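Local coordinates for putative methyl-accepting chemotaxis signal transduction protein (Campylobacter jejuni, PDB 6W3Y), which probably works as a chemoreceptor whose periplasmic double-Cache sensor region, here with alanine bound, reports on amino acids outside the cell, at residues S27-F32 with K232-T237; A78-L83 with G158-S163; G84-K89 with D109-D114; F126-Y131 with V140-K145. All coordinates share one frame; numbering follows the deposited sequence.

Interaction 1 of 4, residues S27-F32 with K232-T237; sequences STVEDF and KVFAYT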
loop_
_atom_site.group_PDB
_atom_site.type_symbol
_atom_site.label_atom_id
_atom_site.label_comp_id
_atom_site.label_asym_id
_atom_site.label_seq_id
_atom_site.Cartn_x
_atom_site.Cartn_y
_atom_site.Cartn_z
ATOM N N SER A 27 7.974 -7.387 -5.228
ATOM C CA SER A 27 7.302 -8.472 -4.553
ATOM C C SER A 27 6.836 -8.022 -3.165
ATOM O O SER A 27 5.799 -8.465 -2.673
ATOM C CB SER A 27 8.271 -9.652 -4.400
ATOM O OG SER A 27 8.499 -10.279 -5.661
ATOM N N THR A 28 7.662 -7.208 -2.500
ATOM C CA THR A 28 7.351 -6.739 -1.167
ATOM C C THR A 28 6.015 -5.976 -1.211
ATOM O O THR A 28 5.149 -6.148 -0.346
ATOM C CB THR A 28 8.505 -5.848 -0.662
ATOM O OG1 THR A 28 9.702 -6.625 -0.569
ATOM C CG2 THR A 28 8.215 -5.289 0.719
ATOM N N VAL A 29 5.887 -5.082 -2.169
ATOM C CA VAL A 29 4.688 -4.262 -2.281
ATOM C C VAL A 29 3.492 -5.156 -2.642
ATOM O O VAL A 29 2.398 -5.038 -2.043
ATOM C CB VAL A 29 4.894 -3.168 -3.340
ATOM C CG1 VAL A 29 3.621 -2.376 -3.557
ATOM C CG2 VAL A 29 6.051 -2.206 -2.985
ATOM N N GLU A 30 3.680 -6.076 -3.582
ATOM C CA GLU A 30 2.614 -7.006 -3.968
ATOM C C GLU A 30 2.124 -7.826 -2.808
ATOM O O GLU A 30 0.909 -8.024 -2.622
ATOM C CB GLU A 30 3.098 -7.954 -5.067
ATOM C CG GLU A 30 3.359 -7.249 -6.374
ATOM C CD GLU A 30 4.034 -8.119 -7.425
ATOM O OE1 GLU A 30 4.614 -9.187 -7.035
ATOM O OE2 GLU A 30 3.949 -7.765 -8.617
ATOM N N ASP A 31 3.037 -8.380 -2.002
ATOM C CA ASP A 31 2.662 -9.296 -0.940
ATOM C C ASP A 31 1.958 -8.568 0.192
ATOM O O ASP A 31 1.046 -9.097 0.822
ATOM C CB ASP A 31 3.869 -10.078 -0.413
ATOM C CG ASP A 31 4.495 -11.032 -1.447
ATOM O OD1 ASP A 31 3.875 -11.276 -2.485
ATOM O OD2 ASP A 31 5.589 -11.519 -1.135
ATOM N N PHE A 32 2.396 -7.351 0.463
ATOM C CA PHE A 32 1.702 -6.508 1.444
ATOM C C PHE A 32 0.237 -6.301 1.029
ATOM O O PHE A 32 -0.701 -6.480 1.826
ATOM C CB PHE A 32 2.415 -5.157 1.564
ATOM C CG PHE A 32 1.747 -4.154 2.475
ATOM C CD1 PHE A 32 2.006 -4.180 3.834
ATOM C CD2 PHE A 32 0.941 -3.159 1.962
ATOM C CE1 PHE A 32 1.426 -3.225 4.674
ATOM C CE2 PHE A 32 0.392 -2.199 2.795
ATOM C CZ PHE A 32 0.634 -2.250 4.143
ATOM N N LYS A 232 6.496 0.075 -12.685
ATOM C CA LYS A 232 5.226 0.334 -11.995
ATOM C C LYS A 232 4.897 -0.865 -11.131
ATOM O O LYS A 232 5.004 -2.001 -11.579
ATOM C CB LYS A 232 4.123 0.601 -13.024
ATOM C CG LYS A 232 4.172 1.981 -13.693
ATOM C CD LYS A 232 4.302 3.170 -12.732
ATOM C CE LYS A 232 3.044 3.436 -11.904
ATOM N NZ LYS A 232 1.953 4.006 -12.735
ATOM N N VAL A 233 4.337 -0.591 -9.954
ATOM C CA VAL A 233 3.790 -1.603 -9.058
ATOM C C VAL A 233 2.498 -1.037 -8.495
ATOM O O VAL A 233 2.543 -0.123 -7.683
ATOM C CB VAL A 233 4.772 -2.005 -7.922
ATOM C CG1 VAL A 233 4.191 -3.237 -7.204
ATOM C CG2 VAL A 233 6.191 -2.229 -8.450
ATOM N N PHE A 234 1.375 -1.458 -9.055
ATOM C CA PHE A 234 0.081 -0.772 -8.811
ATOM C C PHE A 234 0.250 0.703 -9.176
ATOM O O PHE A 234 0.748 0.982 -10.259
ATOM C CB PHE A 234 -0.414 -0.997 -7.381
ATOM C CG PHE A 234 -0.321 -2.416 -6.937
ATOM C CD1 PHE A 234 -1.008 -3.408 -7.613
ATOM C CD2 PHE A 234 0.391 -2.763 -5.796
ATOM C CE1 PHE A 234 -0.908 -4.741 -7.218
ATOM C CE2 PHE A 234 0.493 -4.066 -5.394
ATOM C CZ PHE A 234 -0.124 -5.078 -6.123
ATOM N N ALA A 235 -0.152 1.648 -8.330
ATOM C CA ALA A 235 0.035 3.049 -8.684
ATOM C C ALA A 235 1.405 3.583 -8.284
ATOM O O ALA A 235 1.706 4.765 -8.543
ATOM C CB ALA A 235 -1.089 3.905 -8.098
ATOM N N TYR A 236 2.202 2.749 -7.605
ATOM C CA TYR A 236 3.558 3.145 -7.201
ATOM C C TYR A 236 4.547 2.965 -8.345
ATOM O O TYR A 236 4.287 2.197 -9.277
ATOM C CB TYR A 236 4.051 2.305 -6.026
ATOM C CG TYR A 236 3.260 2.387 -4.770
ATOM C CD1 TYR A 236 3.479 3.419 -3.818
ATOM C CD2 TYR A 236 2.339 1.411 -4.474
ATOM C CE1 TYR A 236 2.746 3.493 -2.663
ATOM C CE2 TYR A 236 1.715 1.397 -3.264
ATOM C CZ TYR A 236 1.845 2.472 -2.412
ATOM O OH TYR A 236 1.310 2.239 -1.209
ATOM N N THR A 237 5.696 3.627 -8.213
ATOM C CA THR A 237 6.853 3.369 -9.063
ATOM C C THR A 237 8.008 2.925 -8.168
ATOM O O THR A 237 8.401 3.651 -7.267
ATOM C CB THR A 237 7.260 4.633 -9.851
ATOM O OG1 THR A 237 6.152 5.064 -10.633
ATOM C CG2 THR A 237 8.396 4.317 -10.795
#
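The ring of Phe234 meets helix 4-48 with its edge: CE2 stands 3.9 Å from Glu30 CA, CD2 is 3.9 Å from Val29 CG1, and the carbonyl oxygen of Val29 lies in the ring plane. Arg33, about one helical turn further along, makes a cation-pi contact with the same ring. Tyr236 has the carbonyl oxygen of Val233 in plane at its edge and meets the ring of Phe187 with the planes inclined. Val29 CG1 approaches it obliquely, 4.1 Å from Tyr236 CD2. One methyl therefore touches both rings and also Val233 CG1, at 3.8 Å. Val29 gets it there by setting CG1 anti to the backbone N (chi1 175°), away from the helix and toward the side chains of the hairpin. These belong to a tight beta hairpin joining strands 224-233 and 236-243 of the second, C-terminal sheet, and it leans on the long N-terminal helix that runs along both modules of a double-Cache sensor. The reversal is a type II' turn from Val233 to Tyr236, closed by Tyr236 N to Val233 O at 2.9 Å. Phe234 takes the second position with the positive phi (55°) of such a turn, and its side chain points toward the helix. Glu30 borders this patch with its aliphatic part, CG lying 4.1 Å from Phe234 CZ. Its chain is extended beyond CG, and the carboxylate plane stands 56° from the ring, its OE2 held by Gln26 NE2 one turn earlier in the helix.

Interaction 2 of 4, residues A78-L83 with G158-S163; sequences ALNVYL and GVDIPS. With ALA (alanine), chain C.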
loop_
_atom_site.group_PDB
_atom_site.type_symbol
_atom_site.label_atom_id
_atom_site.label_comp_id
_atom_site.label_asym_id
_atom_site.label_seq_id
_atom_site.Cartn_x
_atom_site.Cartn_y
_atom_site.Cartn_z
ATOM N N ALA A 78 -4.161 -4.314 12.890
ATOM C CA ALA A 78 -4.644 -3.178 12.113
ATOM C C ALA A 78 -4.872 -1.975 13.027
ATOM O O ALA A 78 -5.054 -2.123 14.238
ATOM C CB ALA A 78 -5.914 -3.512 11.380
ATOM N N LEU A 79 -4.927 -0.774 12.454
ATOM C CA LEU A 79 -5.182 0.426 13.248
ATOM C C LEU A 79 -6.690 0.562 13.578
ATOM O O LEU A 79 -7.075 0.831 14.715
ATOM C CB LEU A 79 -4.674 1.659 12.531
ATOM C CG LEU A 79 -4.625 2.917 13.370
ATOM C CD1 LEU A 79 -3.528 2.751 14.455
ATOM C CD2 LEU A 79 -4.326 4.127 12.487
ATOM N N ASN A 80 -7.515 0.401 12.538
ATOM C CA ASN A 80 -8.984 0.488 12.661
ATOM C C ASN A 80 -9.588 -0.594 11.766
ATOM O O ASN A 80 -9.059 -0.804 10.649
ATOM C CB ASN A 80 -9.545 1.849 12.235
ATOM C CG ASN A 80 -8.973 3.024 12.950
ATOM O OD1 ASN A 80 -9.182 3.176 14.153
ATOM N ND2 ASN A 80 -8.307 3.896 12.188
ATOM N N VAL A 81 -10.722 -1.124 12.175
ATOM C CA VAL A 81 -11.511 -2.010 11.331
ATOM C C VAL A 81 -12.962 -1.613 11.599
ATOM O O VAL A 81 -13.362 -1.467 12.757
ATOM C CB VAL A 81 -11.263 -3.505 11.671
ATOM C CG1 VAL A 81 -12.163 -4.399 10.831
ATOM C CG2 VAL A 81 -9.808 -3.895 11.400
ATOM N N TYR A 82 -13.746 -1.393 10.531
ATOM C CA TYR A 82 -15.026 -0.701 10.703
ATOM C C TYR A 82 -16.007 -1.061 9.597
ATOM O O TYR A 82 -15.611 -1.544 8.538
ATOM C CB TYR A 82 -14.803 0.824 10.836
ATOM C CG TYR A 82 -13.912 1.418 9.773
ATOM C CD1 TYR A 82 -12.532 1.473 9.973
ATOM C CD2 TYR A 82 -14.388 1.946 8.569
ATOM C CE1 TYR A 82 -11.687 2.004 8.995
ATOM C CE2 TYR A 82 -13.566 2.507 7.612
ATOM C CZ TYR A 82 -12.192 2.540 7.834
ATOM O OH TYR A 82 -11.380 3.096 6.877
ATOM N N LEU A 83 -17.293 -0.751 9.859
ATOM C CA LEU A 83 -18.358 -0.990 8.922
ATOM C C LEU A 83 -19.201 0.276 8.843
ATOM O O LEU A 83 -19.835 0.693 9.831
ATOM C CB LEU A 83 -19.212 -2.171 9.353
ATOM C CG LEU A 83 -20.355 -2.552 8.416
ATOM C CD1 LEU A 83 -19.840 -3.056 7.082
ATOM C CD2 LEU A 83 -21.259 -3.585 9.068
ATOM N N GLY A 158 -14.230 -1.290 6.117
ATOM C CA GLY A 158 -12.917 -0.672 5.941
ATOM C C GLY A 158 -11.900 -1.248 6.914
ATOM O O GLY A 158 -12.218 -1.554 8.057
ATOM N N VAL A 159 -10.664 -1.376 6.405
ATOM C CA VAL A 159 -9.518 -1.868 7.164
ATOM C C VAL A 159 -8.377 -0.865 6.971
ATOM O O VAL A 159 -7.956 -0.639 5.841
ATOM C CB VAL A 159 -9.090 -3.262 6.684
ATOM C CG1 VAL A 159 -7.825 -3.685 7.417
ATOM C CG2 VAL A 159 -10.205 -4.278 6.856
ATOM N N ASP A 160 -7.900 -0.261 8.072
ATOM C CA ASP A 160 -6.829 0.724 7.976
ATOM C C ASP A 160 -5.526 0.106 8.495
ATOM O O ASP A 160 -5.426 -0.343 9.637
ATOM C CB ASP A 160 -7.094 1.950 8.887
ATOM C CG ASP A 160 -8.273 2.796 8.461
ATOM O OD1 ASP A 160 -8.784 2.613 7.330
ATOM O OD2 ASP A 160 -8.656 3.668 9.292
ATOM N N ILE A 161 -4.529 0.087 7.608
ATOM C CA ILE A 161 -3.197 -0.396 7.928
ATOM C C ILE A 161 -2.242 0.821 7.883
ATOM O O ILE A 161 -2.244 1.547 6.901
ATOM C CB ILE A 161 -2.732 -1.456 6.902
ATOM C CG1 ILE A 161 -3.733 -2.588 6.766
ATOM C CG2 ILE A 161 -1.338 -1.971 7.310
ATOM C CD1 ILE A 161 -4.000 -3.378 8.016
ATOM N N PRO A 162 -1.408 1.019 8.922
ATOM C CA PRO A 162 -0.477 2.152 8.851
ATOM C C PRO A 162 0.362 2.082 7.588
ATOM O O PRO A 162 0.990 1.054 7.299
ATOM C CB PRO A 162 0.378 1.989 10.113
ATOM C CG PRO A 162 -0.559 1.288 11.077
ATOM C CD PRO A 162 -1.290 0.302 10.208
ATOM N N SER A 163 0.477 3.203 6.895
ATOM C CA SER A 163 1.353 3.245 5.737
ATOM C C SER A 163 2.806 3.000 6.110
ATOM O O SER A 163 3.573 2.474 5.295
ATOM C CB SER A 163 1.163 4.501 4.929
ATOM O OG SER A 163 1.290 5.599 5.725
HETATM N N ALA C . -9.805 6.006 8.340
HETATM C CA ALA C . -11.254 6.272 8.087
HETATM C C ALA C . -11.436 7.743 7.823
HETATM O O ALA C . -10.501 8.540 8.070
HETATM C CB ALA C . -12.063 5.868 9.287
HETATM O OXT ALA C . -12.532 8.076 7.293
#
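Tyr82 lies flat on Gly158, a tightly packed spot between these antiparallel strands. Gly158 CA sits 3.9 Å from the centroid of the Tyr82 ring in a CH-pi contact, and on that side Gly158 O also rests over the ring, toward its rim. The methyl of the bound alanine covers the opposite face. With CG between the backbone N and carbonyl carbon (chi1 49°), the ring folds across the neighbouring strand, and the Tyr82 OH donates to Asp160 OD1, an oxygen shared with Thr142, at 2.7 Å on the syn side of the carboxylate. Asp160 OD2 takes Asn80 ND2 at 2.9 Å from its anti side, the amide and carboxylate planes nearly perpendicular, and the ligand ammonium N at 2.8 Å. The other face of the sheet is packed more loosely: Val81 CG1 and Val159 CG2 are 4.4 Å apart, and both valines turn to helix 4-48. Toward the end of the pairing, Leu79 CB only grazes Pro162 CD at 4.3 Å, the proline being partly exposed. An aspartate gripping the alpha-amino group beside an aromatic wall is consistent with the amino-acid pocket in the membrane-distal module of dCache sensors.

Interaction 3 of 4, residues G84-K89 with D109-D114; sequences GLNNGK and DIKTKD. With ALA (alanine), chain C.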
loop_
_atom_site.group_PDB
_atom_site.type_symbol
_atom_site.label_atom_id
_atom_site.label_comp_id
_atom_site.label_asym_id
_atom_site.label_seq_id
_atom_site.Cartn_x
_atom_site.Cartn_y
_atom_site.Cartn_z
ATOM N N GLY A 84 -19.236 0.880 7.675
ATOM C CA GLY A 84 -20.034 2.087 7.422
ATOM C C GLY A 84 -21.387 1.759 6.826
ATOM O O GLY A 84 -21.483 0.926 5.921
ATOM N N LEU A 85 -22.415 2.423 7.363
ATOM C CA LEU A 85 -23.789 2.154 6.949
ATOM C C LEU A 85 -24.390 3.306 6.159
ATOM O O LEU A 85 -23.945 4.441 6.268
ATOM C CB LEU A 85 -24.639 1.907 8.193
ATOM C CG LEU A 85 -24.136 0.895 9.225
ATOM C CD1 LEU A 85 -25.075 0.812 10.421
ATOM C CD2 LEU A 85 -23.938 -0.493 8.602
ATOM N N ASN A 86 -25.465 3.012 5.420
ATOM C CA ASN A 86 -26.086 4.002 4.549
ATOM C C ASN A 86 -26.736 5.171 5.330
ATOM O O ASN A 86 -27.023 6.214 4.727
ATOM C CB ASN A 86 -27.130 3.351 3.637
ATOM C CG ASN A 86 -27.762 4.336 2.665
ATOM O OD1 ASN A 86 -27.073 4.992 1.885
ATOM N ND2 ASN A 86 -29.109 4.402 2.687
ATOM N N ASN A 87 -26.960 4.998 6.644
ATOM C CA ASN A 87 -27.397 6.127 7.481
ATOM C C ASN A 87 -26.284 7.017 7.988
ATOM O O ASN A 87 -26.555 7.997 8.672
ATOM C CB ASN A 87 -28.228 5.650 8.663
ATOM C CG ASN A 87 -27.442 4.779 9.635
ATOM O OD1 ASN A 87 -26.208 4.692 9.562
ATOM N ND2 ASN A 87 -28.167 4.150 10.593
ATOM N N GLY A 88 -25.067 6.792 7.486
ATOM C CA GLY A 88 -23.917 7.587 7.809
ATOM C C GLY A 88 -23.152 7.179 9.044
ATOM O O GLY A 88 -22.051 7.686 9.285
ATOM N N LYS A 89 -23.669 6.212 9.786
ATOM C CA LYS A 89 -22.966 5.757 11.008
ATOM C C LYS A 89 -21.906 4.729 10.637
ATOM O O LYS A 89 -22.009 4.019 9.641
ATOM C CB LYS A 89 -23.945 5.185 12.007
ATOM C CG LYS A 89 -25.003 6.171 12.417
ATOM C CD LYS A 89 -25.699 5.696 13.645
ATOM C CE LYS A 89 -26.839 6.592 14.032
ATOM N NZ LYS A 89 -27.562 5.907 15.113
ATOM N N ASP A 109 -18.414 11.516 8.378
ATOM C CA ASP A 109 -18.707 12.089 7.083
ATOM C C ASP A 109 -18.435 11.103 5.947
ATOM O O ASP A 109 -17.831 11.455 4.924
ATOM C CB ASP A 109 -17.870 13.348 6.858
ATOM C CG ASP A 109 -18.137 14.407 7.871
ATOM O OD1 ASP A 109 -19.319 14.614 8.228
ATOM O OD2 ASP A 109 -17.163 15.013 8.349
ATOM N N ILE A 110 -18.989 9.887 6.052
ATOM C CA ILE A 110 -18.510 8.801 5.211
ATOM C C ILE A 110 -18.932 8.940 3.754
ATOM O O ILE A 110 -18.217 8.508 2.837
ATOM C CB ILE A 110 -18.846 7.416 5.750
ATOM C CG1 ILE A 110 -20.333 7.116 5.704
ATOM C CG2 ILE A 110 -18.312 7.275 7.135
ATOM C CD1 ILE A 110 -20.709 5.814 6.368
ATOM N N LYS A 111 -20.053 9.614 3.510
ATOM C CA LYS A 111 -20.471 9.764 2.120
ATOM C C LYS A 111 -19.625 10.794 1.351
ATOM O O LYS A 111 -19.802 10.964 0.146
ATOM C CB LYS A 111 -21.974 10.038 2.028
ATOM C CG LYS A 111 -22.793 8.777 2.354
ATOM C CD LYS A 111 -24.290 8.958 2.279
ATOM C CE LYS A 111 -24.983 7.654 2.604
ATOM N NZ LYS A 111 -26.466 7.810 2.488
ATOM N N THR A 112 -18.660 11.428 2.024
ATOM C CA THR A 112 -17.665 12.272 1.371
ATOM C C THR A 112 -16.306 11.587 1.243
ATOM O O THR A 112 -15.345 12.213 0.748
ATOM C CB THR A 112 -17.450 13.620 2.088
ATOM O OG1 THR A 112 -16.745 13.405 3.324
ATOM C CG2 THR A 112 -18.761 14.325 2.319
ATOM N N LYS A 113 -16.184 10.364 1.772
ATOM C CA LYS A 113 -14.894 9.682 1.857
ATOM C C LYS A 113 -14.770 8.743 0.646
ATOM O O LYS A 113 -15.657 7.920 0.396
ATOM C CB LYS A 113 -14.792 8.874 3.173
ATOM C CG LYS A 113 -14.829 9.646 4.482
ATOM C CD LYS A 113 -13.538 10.358 4.755
ATOM C CE LYS A 113 -13.630 11.288 5.939
ATOM N NZ LYS A 113 -13.704 10.602 7.257
ATOM N N ASP A 114 -13.588 8.715 0.033
ATOM C CA ASP A 114 -13.360 7.808 -1.071
ATOM C C ASP A 114 -13.455 6.332 -0.662
ATOM O O ASP A 114 -13.960 5.498 -1.428
ATOM C CB ASP A 114 -12.029 8.117 -1.764
ATOM C CG ASP A 114 -12.102 9.320 -2.688
ATOM O OD1 ASP A 114 -13.207 9.826 -3.004
ATOM O OD2 ASP A 114 -11.053 9.552 -3.301
HETATM N N ALA C . -9.805 6.006 8.340
HETATM C CA ALA C . -11.254 6.272 8.087
HETATM C C ALA C . -11.436 7.743 7.823
HETATM O O ALA C . -10.501 8.540 8.070
HETATM C CB ALA C . -12.063 5.868 9.287
HETATM O OXT ALA C . -12.532 8.076 7.293
HETATM O O HOH W 1 -21.199 9.897 8.032
#
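Gly88 and Ile110 bring the two backbones together, their CA atoms 6.1 Å apart. Residues 84-89 form the loop of a beta hairpin between strands 80-84 and 90-94 in the first PDC module: a type I turn from Leu85 to Gly88, followed by a G1 bulge. Gly88 N bonds Leu85 O, while Leu85 N bonds Lys89 O. Gly88 has the positive phi (87°) that the bulge position calls for. An Asx turn, in which Asn87 OD1 accepts from Lys89 N, stiffens the loop further. Opposite it, residues 110-112 make a short 3-10 turn, and Lys113 then takes the N-cap position of helix 114-119. A water joins the two backbones, giving its hydrogen to Gly88 O at 2.7 Å and accepting from Ile110 N at 3.0 Å. Among the side chains, Ile110 inserts its tip into the loop. With CG1 set between the backbone N and carbonyl carbon (chi1 68°), CD1 reaches 3.5 Å from Leu85 O and 3.9 Å from Gly84 CA; Trp115 and Tyr116 of the following helix also touch this isoleucine. Lys111 stretches out fully along the surface and clamps the turn with its ammonium: NZ donates to Asn86 O at 2.8 Å, in the carbonyl plane, and to Asn86 OD1 from well above the amide carbonyl plane. Lys113 turns the other way, into the ligand site. Its chain bends at chi2 and chi4, and NZ, which also bonds Leu108 O, donates to the carboxylate oxygen OXT of the bound alanine at 2.8 Å.

Interaction 4 of 4, residues F126-Y131 with V140-K145; sequences FVTPAY and VITYSK. With ALA (alanine), chain C.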
loop_
_atom_site.group_PDB
_atom_site.type_symbol
_atom_site.label_atom_id
_atom_site.label_comp_id
_atom_site.label_asym_id
_atom_site.label_seq_id
_atom_site.Cartn_x
_atom_site.Cartn_y
_atom_site.Cartn_z
ATOM N N PHE A 126 -11.429 -1.932 -2.759
ATOM C CA PHE A 126 -10.840 -0.652 -3.131
ATOM C C PHE A 126 -9.656 -0.339 -2.180
ATOM O O PHE A 126 -9.749 -0.575 -0.986
ATOM C CB PHE A 126 -11.887 0.481 -3.016
ATOM C CG PHE A 126 -11.341 1.809 -3.477
ATOM C CD1 PHE A 126 -11.229 2.078 -4.831
ATOM C CD2 PHE A 126 -11.001 2.798 -2.572
ATOM C CE1 PHE A 126 -10.717 3.273 -5.265
ATOM C CE2 PHE A 126 -10.498 4.023 -3.000
ATOM C CZ PHE A 126 -10.362 4.256 -4.345
ATOM N N VAL A 127 -8.536 0.114 -2.760
ATOM C CA VAL A 127 -7.341 0.424 -1.960
ATOM C C VAL A 127 -7.049 1.922 -2.127
ATOM O O VAL A 127 -6.859 2.411 -3.252
ATOM C CB VAL A 127 -6.121 -0.393 -2.419
ATOM C CG1 VAL A 127 -4.948 -0.100 -1.481
ATOM C CG2 VAL A 127 -6.458 -1.878 -2.450
ATOM N N THR A 128 -7.070 2.663 -1.025
ATOM C CA THR A 128 -6.831 4.091 -1.084
ATOM C C THR A 128 -5.334 4.362 -1.239
ATOM O O THR A 128 -4.495 3.584 -0.766
ATOM C CB THR A 128 -7.306 4.833 0.172
ATOM O OG1 THR A 128 -6.519 4.469 1.305
ATOM C CG2 THR A 128 -8.761 4.585 0.492
ATOM N N PRO A 129 -4.977 5.534 -1.774
ATOM C CA PRO A 129 -3.643 6.096 -1.485
ATOM C C PRO A 129 -3.505 6.311 0.019
ATOM O O PRO A 129 -4.503 6.404 0.753
ATOM C CB PRO A 129 -3.614 7.414 -2.277
ATOM C CG PRO A 129 -4.860 7.430 -3.110
ATOM C CD PRO A 129 -5.819 6.447 -2.550
ATOM N N ALA A 130 -2.289 6.514 0.495
ATOM C CA ALA A 130 -2.078 6.805 1.904
ATOM C C ALA A 130 -2.735 8.174 2.220
ATOM O O ALA A 130 -2.651 9.108 1.427
ATOM C CB ALA A 130 -0.594 6.855 2.213
ATOM N N TYR A 131 -3.359 8.254 3.389
ATOM C CA TYR A 131 -3.983 9.505 3.831
ATOM C C TYR A 131 -4.043 9.512 5.352
ATOM O O TYR A 131 -3.856 8.496 6.002
ATOM C CB TYR A 131 -5.389 9.703 3.219
ATOM C CG TYR A 131 -6.392 8.734 3.794
ATOM C CD1 TYR A 131 -6.472 7.434 3.315
ATOM C CD2 TYR A 131 -7.249 9.117 4.821
ATOM C CE1 TYR A 131 -7.337 6.527 3.878
ATOM C CE2 TYR A 131 -8.104 8.208 5.411
ATOM C CZ TYR A 131 -8.127 6.905 4.968
ATOM O OH TYR A 131 -9.005 6.018 5.560
ATOM N N VAL A 140 -2.553 6.091 6.875
ATOM C CA VAL A 140 -3.023 4.721 6.634
ATOM C C VAL A 140 -3.242 4.502 5.148
ATOM O O VAL A 140 -3.500 5.436 4.372
ATOM C CB VAL A 140 -4.316 4.431 7.397
ATOM C CG1 VAL A 140 -4.101 4.579 8.878
ATOM C CG2 VAL A 140 -5.514 5.220 6.859
ATOM N N ILE A 141 -3.183 3.222 4.788
ATOM C CA ILE A 141 -3.758 2.720 3.556
ATOM C C ILE A 141 -5.029 1.981 3.972
ATOM O O ILE A 141 -4.982 1.147 4.904
ATOM C CB ILE A 141 -2.780 1.760 2.836
ATOM C CG1 ILE A 141 -1.541 2.531 2.408
ATOM C CG2 ILE A 141 -3.438 1.114 1.646
ATOM C CD1 ILE A 141 -0.323 1.664 2.116
ATOM N N THR A 142 -6.154 2.324 3.295
ATOM C CA THR A 142 -7.415 1.681 3.647
ATOM C C THR A 142 -7.825 0.731 2.510
ATOM O O THR A 142 -7.725 1.053 1.309
ATOM C CB THR A 142 -8.505 2.744 3.839
ATOM O OG1 THR A 142 -8.146 3.565 4.945
ATOM C CG2 THR A 142 -9.897 2.107 4.065
ATOM N N TYR A 143 -8.247 -0.460 2.931
ATOM C CA TYR A 143 -8.839 -1.480 2.076
ATOM C C TYR A 143 -10.321 -1.478 2.413
ATOM O O TYR A 143 -10.695 -1.686 3.581
ATOM C CB TYR A 143 -8.217 -2.845 2.400
ATOM C CG TYR A 143 -6.726 -2.859 2.227
ATOM C CD1 TYR A 143 -5.893 -2.368 3.220
ATOM C CD2 TYR A 143 -6.157 -3.257 1.045
ATOM C CE1 TYR A 143 -4.519 -2.292 3.033
ATOM C CE2 TYR A 143 -4.788 -3.160 0.833
ATOM C CZ TYR A 143 -3.981 -2.681 1.844
ATOM O OH TYR A 143 -2.602 -2.639 1.718
ATOM N N SER A 144 -11.171 -1.240 1.407
ATOM C CA SER A 144 -12.607 -1.216 1.665
ATOM C C SER A 144 -13.359 -2.119 0.699
ATOM O O SER A 144 -12.872 -2.434 -0.388
ATOM C CB SER A 144 -13.157 0.216 1.626
ATOM O OG SER A 144 -12.980 0.781 0.376
ATOM N N LYS A 145 -14.526 -2.559 1.150
ATOM C CA LYS A 145 -15.277 -3.527 0.379
ATOM C C LYS A 145 -16.747 -3.379 0.749
ATOM O O LYS A 145 -17.113 -3.494 1.910
ATOM C CB LYS A 145 -14.782 -4.954 0.719
ATOM C CG LYS A 145 -15.410 -6.079 -0.089
ATOM C CD LYS A 145 -15.097 -5.981 -1.549
ATOM C CE LYS A 145 -15.168 -7.301 -2.320
ATOM N NZ LYS A 145 -16.567 -7.724 -2.512
HETATM N N ALA C . -9.805 6.006 8.340
HETATM C CA ALA C . -11.254 6.272 8.087
HETATM C C ALA C . -11.436 7.743 7.823
HETATM O O ALA C . -10.501 8.540 8.070
HETATM C CB ALA C . -12.063 5.868 9.287
HETATM O OXT ALA C . -12.532 8.076 7.293
#
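Tyr131 lays its ring over Val140 and brings its hydroxyl to Thr142 and the bound alanine. At CB the side chain turns between the backbone N and carbonyl carbon (chi1 70°), and this brings the ring there. CD1 passes 3.7 Å from Val140 O, and CE1 comes within 3.3 Å of Thr142 OG1 at the ring edge. Val140 CG2 lies over one face, 3.6 Å from Tyr131 CZ, in a CH-pi contact. On the other flank CE2 approaches the alanine carboxylate O, in plane at the edge. At the tip, OH donates to Thr142 OG1 at 2.7 Å and accepts from the alanine N at 2.9 Å. Behind this ring the hairpin is interrupted: regular antiparallel bonds join Phe126 to Ser144 and Tyr131 to Val140, but between them the register slips by one residue. Thr128 bridges the break with its side chain, OG1 accepting from Thr142 N at 2.9 Å and donating to Pro129 O. On the sheet's other face, Val127 packs on Ile141 and Tyr143 toward helix 4-48. Since Thr142 OG1 is also bonded to Asp160 OD1, the hydroxyls form a chain from ligand ammonium to carboxylate, which would polarise the tyrosine oxygen as an acceptor and probably favours a charged amino group.

In the fold
From the N terminus, helix 4-48 supplies the first half of interaction 1, which closes only at the hairpin near the C terminus; the strands of the ligand-binding sheet all lie between its two halves. Within that span, interaction 2 joins 78-83 to 158-163 and itself encloses interactions 3 and 4, which follow one another in series without crossing. Interactions 2 and 4 share a sheet, strands 152-162 and 139-149 being neighbours, while interaction 3 adds the loops at one end. Interactions 2, 3 and 4 all touch the alanine. Phe32, at the end of segment 27-32, packs on Ile161, Ile141 and Tyr143, so the long helix ties the ligand-binding sheet to the C-terminal one.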